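Local coordinates for enoyl-CoA hydratase (Mycobacterium tuberculosis, PDB 5KJP), which probably catalyses the reversible addition of water to the double bond of enoyl-CoA thioesters, a step of fatty acid metabolism, at residues Y160-A163 with M164-A167; L78-A82 with R83-V87. All coordinates share one frame; numbering follows the deposited sequence.

How the contacts relate
Both contacts are local, made between side chains a few residues apart. Along the chain contact 2 comes first: it is the end of the short helix 78-82 and the loop that leads to strand 88-89, soon after strand 62-67 of the six-stranded sheet. Contact 1 follows after strands 105-109 and 126-130, inside helix 160-169, which precedes the last strand of that sheet, 186-188. Their centres lie about 29 Å apart and their nearest atoms about 15 Å, so they do not touch. The two share the crotonase domain but serve different surroundings: contact 1 packs against a second subunit of the trimer, whereas contact 2 is joined to the start of helix 41-56 within its own chain.

Contact 1. Residues Y160-A163 with M164-A167; sequences YAIA and MELA
Y160 and M164, a selenomethionine, stand one turn apart on helix 160-169 and point the same way. Bends at chi2 (69°) and chi3 (75°) bring M164 CE toward the hydroxyl end of the tyrosine, 3.8 Å from Y160 CZ, oblique to the ring, and 3.2 Å from Y160 OH. The unbranched, flexible chain of methionine, here its selenium analogue, suits this place. The other apolar pair is looser, with I162 CG2 4.2 Å from L166 CD1.

Backbone bonds of the i to i+4 kind form the frame. M164 N reaches Y160 O at 2.9 Å, nearly straight at 167°, and E165, L166 and A167 repeat the pattern with A161, I162 and A163.

The polar ends turn to the second subunit: Y160 OH bonds to its R223, while its N185 bonds to both E165 OE1 and A161 O, fixing side chain and backbone together. M164 also packs on I219 of that subunit. A163 and A167, both small, probably allow the close approach to helix 150-157 at L154, P155 and L151, so the helix packs on helix 150-157 of its own chain and on the second subunit.

Contact 2. Residues L78-A82 with R83-V87; sequences LKAFA and RGENV
A80 and E85 meet where helix 78-82 ends in a Schellman motif. Its two signature bonds run from E85 N to A80 O (3.0 Å) and from G84 N to F81 O (3.1 Å). The second is straight at hydrogen but comes from above the carbonyl plane of F81. G84 is the C-prime residue: its positive phi (92°) is a conformation that glycine, without a side chain, adopts readily.

The chain then swings back, and the side chain of E85 lies along A80. Its CB sits 3.3 Å from A80 O, and CG passes the same oxygen before approaching A80 CB. With CG anti to the carbonyl carbon (chi1 -67°) and the chain extended beyond it, the carboxylate is carried across the methyl group, CD lying 3.4 Å from A80 CB. Alanine suits this buried position, since its small methyl lets the acid pass so near the helix. OE1 lies 3.5 Å from A80 CB and accepts a hydrogen bond from A41 N at the start of helix 41-56, tying the loop to that helix.

R83, the first residue to leave helical angles, still gives its N to K79 O. Its CG lies 3.3 Å from K79 O, and the chain bends at chi2 toward E85; arginine has the length to reach the acid two residues on. In one of its two deposited conformers R83 NH2 forms a tentative 3.2 Å salt bridge to E85 OE2, which lies in the guanidinium plane but is met on its anti side, with NH2 well out of the carboxylate plane.

Contact 1. Residues Y160-A163 with M164-A167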
loop_
_atom_site.group_PDB
_atom_site.type_symbol
_atom_site.label_atom_id
_atom_site.label_comp_id
_atom_site.label_asym_id
_atom_site.label_seq_id
_atom_site.Cartn_x
_atom_site.Cartn_y
_atom_site.Cartn_z
ATOM N N TYR A 160 4.078 4.592 -0.648
ATOM C CA TYR A 160 3.740 6.008 -0.618
ATOM C C TYR A 160 4.950 6.938 -0.712
ATOM O O TYR A 160 4.956 7.885 -1.502
ATOM C CB TYR A 160 2.952 6.292 0.665
ATOM C CG TYR A 160 2.614 7.747 0.916
ATOM C CD1 TYR A 160 3.515 8.588 1.559
ATOM C CD2 TYR A 160 1.385 8.270 0.538
ATOM C CE1 TYR A 160 3.215 9.914 1.800
ATOM C CE2 TYR A 160 1.069 9.603 0.789
ATOM C CZ TYR A 160 1.992 10.417 1.417
ATOM O OH TYR A 160 1.707 11.745 1.668
ATOM N N ALA A 161 5.974 6.669 0.087
ATOM C CA ALA A 161 7.117 7.571 0.169
ATOM C C ALA A 161 7.948 7.554 -1.109
ATOM O O ALA A 161 8.569 8.559 -1.458
ATOM C CB ALA A 161 7.990 7.215 1.364
ATOM N N ILE A 162 7.979 6.408 -1.788
ATOM C CA ILE A 162 8.725 6.304 -3.035
ATOM C C ILE A 162 7.960 7.046 -4.127
ATOM O O ILE A 162 8.556 7.721 -4.970
ATOM C CB ILE A 162 8.974 4.839 -3.461
ATOM C CG1 ILE A 162 9.568 4.021 -2.302
ATOM C CG2 ILE A 162 9.884 4.795 -4.688
ATOM C CD1 ILE A 162 10.822 4.630 -1.692
ATOM N N ALA A 163 6.637 6.939 -4.099
ATOM C CA ALA A 163 5.807 7.704 -5.024
ATOM C C ALA A 163 6.012 9.211 -4.812
ATOM O O ALA A 163 6.177 9.958 -5.773
ATOM C CB ALA A 163 4.341 7.324 -4.861
HETATM N N MSE A 164 6.013 9.639 -3.550
HETATM C CA MSE A 164 6.326 11.026 -3.186
HETATM C C MSE A 164 7.688 11.451 -3.737
HETATM O O MSE A 164 7.823 12.516 -4.355
HETATM C CB MSE A 164 6.303 11.202 -1.658
HETATM C CG MSE A 164 6.571 12.632 -1.164
HETATM SE SE MSE A 164 5.113 13.873 -1.601
HETATM C CE MSE A 164 3.811 13.261 -0.263
ATOM N N GLU A 165 8.699 10.615 -3.515
ATOM C CA GLU A 165 10.058 10.924 -3.954
ATOM C C GLU A 165 10.115 11.119 -5.463
ATOM O O GLU A 165 10.680 12.103 -5.961
ATOM C CB GLU A 165 11.025 9.814 -3.541
ATOM C CG GLU A 165 12.416 9.973 -4.124
ATOM C CD GLU A 165 13.288 8.740 -3.923
ATOM O OE1 GLU A 165 12.890 7.824 -3.166
ATOM O OE2 GLU A 165 14.373 8.686 -4.537
ATOM N N LEU A 166 9.516 10.185 -6.194
ATOM C CA LEU A 166 9.513 10.266 -7.649
ATOM C C LEU A 166 8.767 11.507 -8.132
ATOM O O LEU A 166 9.188 12.169 -9.085
ATOM C CB LEU A 166 8.898 8.999 -8.242
ATOM C CG LEU A 166 9.740 7.742 -8.020
ATOM C CD1 LEU A 166 8.940 6.491 -8.393
ATOM C CD2 LEU A 166 11.051 7.812 -8.817
ATOM N N ALA A 167 7.669 11.833 -7.462
ATOM C CA ALA A 167 6.858 12.975 -7.863
ATOM C C ALA A 167 7.565 14.313 -7.591
ATOM O O ALA A 167 7.453 15.256 -8.384
ATOM C CB ALA A 167 5.502 12.929 -7.154
#

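Contact 2. Residues L78-A82 with R83-V87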
loop_
_atom_site.group_PDB
_atom_site.type_symbol
_atom_site.label_atom_id
_atom_site.label_comp_id
_atom_site.label_asym_id
_atom_site.label_seq_id
_atom_site.Cartn_x
_atom_site.Cartn_y
_atom_site.Cartn_z
ATOM N N LEU A 78 4.099 17.807 -26.368
ATOM C CA LEU A 78 4.116 19.207 -25.966
ATOM C C LEU A 78 3.909 20.172 -27.132
ATOM O O LEU A 78 3.323 21.238 -26.956
ATOM C CB LEU A 78 5.428 19.521 -25.257
ATOM C CG LEU A 78 5.618 18.631 -24.026
ATOM C CD1 LEU A 78 6.937 18.913 -23.375
ATOM C CD2 LEU A 78 4.474 18.834 -23.038
ATOM N N LYS A 79 4.391 19.812 -28.316
ATOM C CA LYS A 79 4.201 20.680 -29.480
ATOM C C LYS A 79 2.734 20.709 -29.883
ATOM O O LYS A 79 2.159 21.778 -30.093
ATOM C CB LYS A 79 5.058 20.224 -30.663
ATOM C CG LYS A 79 6.546 20.178 -30.386
ATOM C CD LYS A 79 7.299 19.760 -31.638
ATOM C CE LYS A 79 8.632 19.129 -31.294
ATOM N NZ LYS A 79 8.458 17.917 -30.443
ATOM N N ALA A 80 2.140 19.523 -29.988
ATOM C CA ALA A 80 0.729 19.383 -30.320
ATOM C C ALA A 80 -0.112 20.152 -29.310
ATOM O O ALA A 80 -1.029 20.895 -29.678
ATOM C CB ALA A 80 0.325 17.907 -30.345
ATOM N N PHE A 81 0.230 19.984 -28.036
ATOM C CA PHE A 81 -0.431 20.700 -26.954
ATOM C C PHE A 81 -0.287 22.218 -27.080
ATOM O O PHE A 81 -1.282 22.942 -27.023
ATOM C CB PHE A 81 0.120 20.254 -25.605
ATOM C CG PHE A 81 -0.618 20.837 -24.437
ATOM C CD1 PHE A 81 -1.946 20.507 -24.208
ATOM C CD2 PHE A 81 0.004 21.733 -23.582
ATOM C CE1 PHE A 81 -2.635 21.048 -23.139
ATOM C CE2 PHE A 81 -0.681 22.280 -22.512
ATOM C CZ PHE A 81 -2.001 21.936 -22.290
ATOM N N ALA A 82 0.948 22.691 -27.251
ATOM C CA ALA A 82 1.224 24.122 -27.379
ATOM C C ALA A 82 0.403 24.770 -28.486
ATOM O O ALA A 82 0.013 25.931 -28.385
ATOM C CB ALA A 82 2.701 24.353 -27.646
ATOM N N ARG A 83 0.155 24.050 -29.573
ATOM C CA ARG A 83 -0.505 24.690 -30.708
ATOM C C ARG A 83 -1.995 24.361 -30.814
ATOM O O ARG A 83 -2.613 24.589 -31.856
ATOM C CB ARG A 83 0.198 24.326 -32.014
ATOM C CG ARG A 83 0.065 22.882 -32.434
ATOM C CD ARG A 83 0.063 22.792 -33.951
ATOM N NE ARG A 83 -0.629 21.595 -34.403
ATOM C CZ ARG A 83 -1.508 21.571 -35.396
ATOM N NH1 ARG A 83 -1.800 22.683 -36.058
ATOM N NH2 ARG A 83 -2.090 20.427 -35.724
ATOM N N GLY A 84 -2.571 23.839 -29.736
ATOM C CA GLY A 84 -4.017 23.752 -29.635
ATOM C C GLY A 84 -4.674 22.469 -30.114
ATOM O O GLY A 84 -5.847 22.476 -30.482
ATOM N N GLU A 85 -3.937 21.365 -30.118
ATOM C CA GLU A 85 -4.565 20.085 -30.424
ATOM C C GLU A 85 -5.403 19.657 -29.226
ATOM O O GLU A 85 -5.026 19.905 -28.080
ATOM C CB GLU A 85 -3.523 19.016 -30.772
ATOM C CG GLU A 85 -2.768 19.276 -32.068
ATOM C CD GLU A 85 -2.171 18.011 -32.664
ATOM O OE1 GLU A 85 -2.511 16.905 -32.189
ATOM O OE2 GLU A 85 -1.361 18.123 -33.610
ATOM N N ASN A 86 -6.549 19.029 -29.481
ATOM C CA ASN A 86 -7.389 18.549 -28.391
ATOM C C ASN A 86 -6.857 17.221 -27.879
ATOM O O ASN A 86 -7.366 16.156 -28.232
ATOM C CB ASN A 86 -8.846 18.403 -28.834
ATOM C CG ASN A 86 -9.788 18.156 -27.665
ATOM O OD1 ASN A 86 -9.476 18.489 -26.520
ATOM N ND2 ASN A 86 -10.944 17.571 -27.948
ATOM N N VAL A 87 -5.822 17.295 -27.050
ATOM C CA VAL A 87 -5.131 16.106 -26.573
ATOM C C VAL A 87 -5.786 15.538 -25.323
ATOM O O VAL A 87 -6.080 14.343 -25.255
ATOM C CB VAL A 87 -3.651 16.399 -26.271
ATOM C CG1 VAL A 87 -2.920 15.102 -25.954
ATOM C CG2 VAL A 87 -3.003 17.100 -27.450
#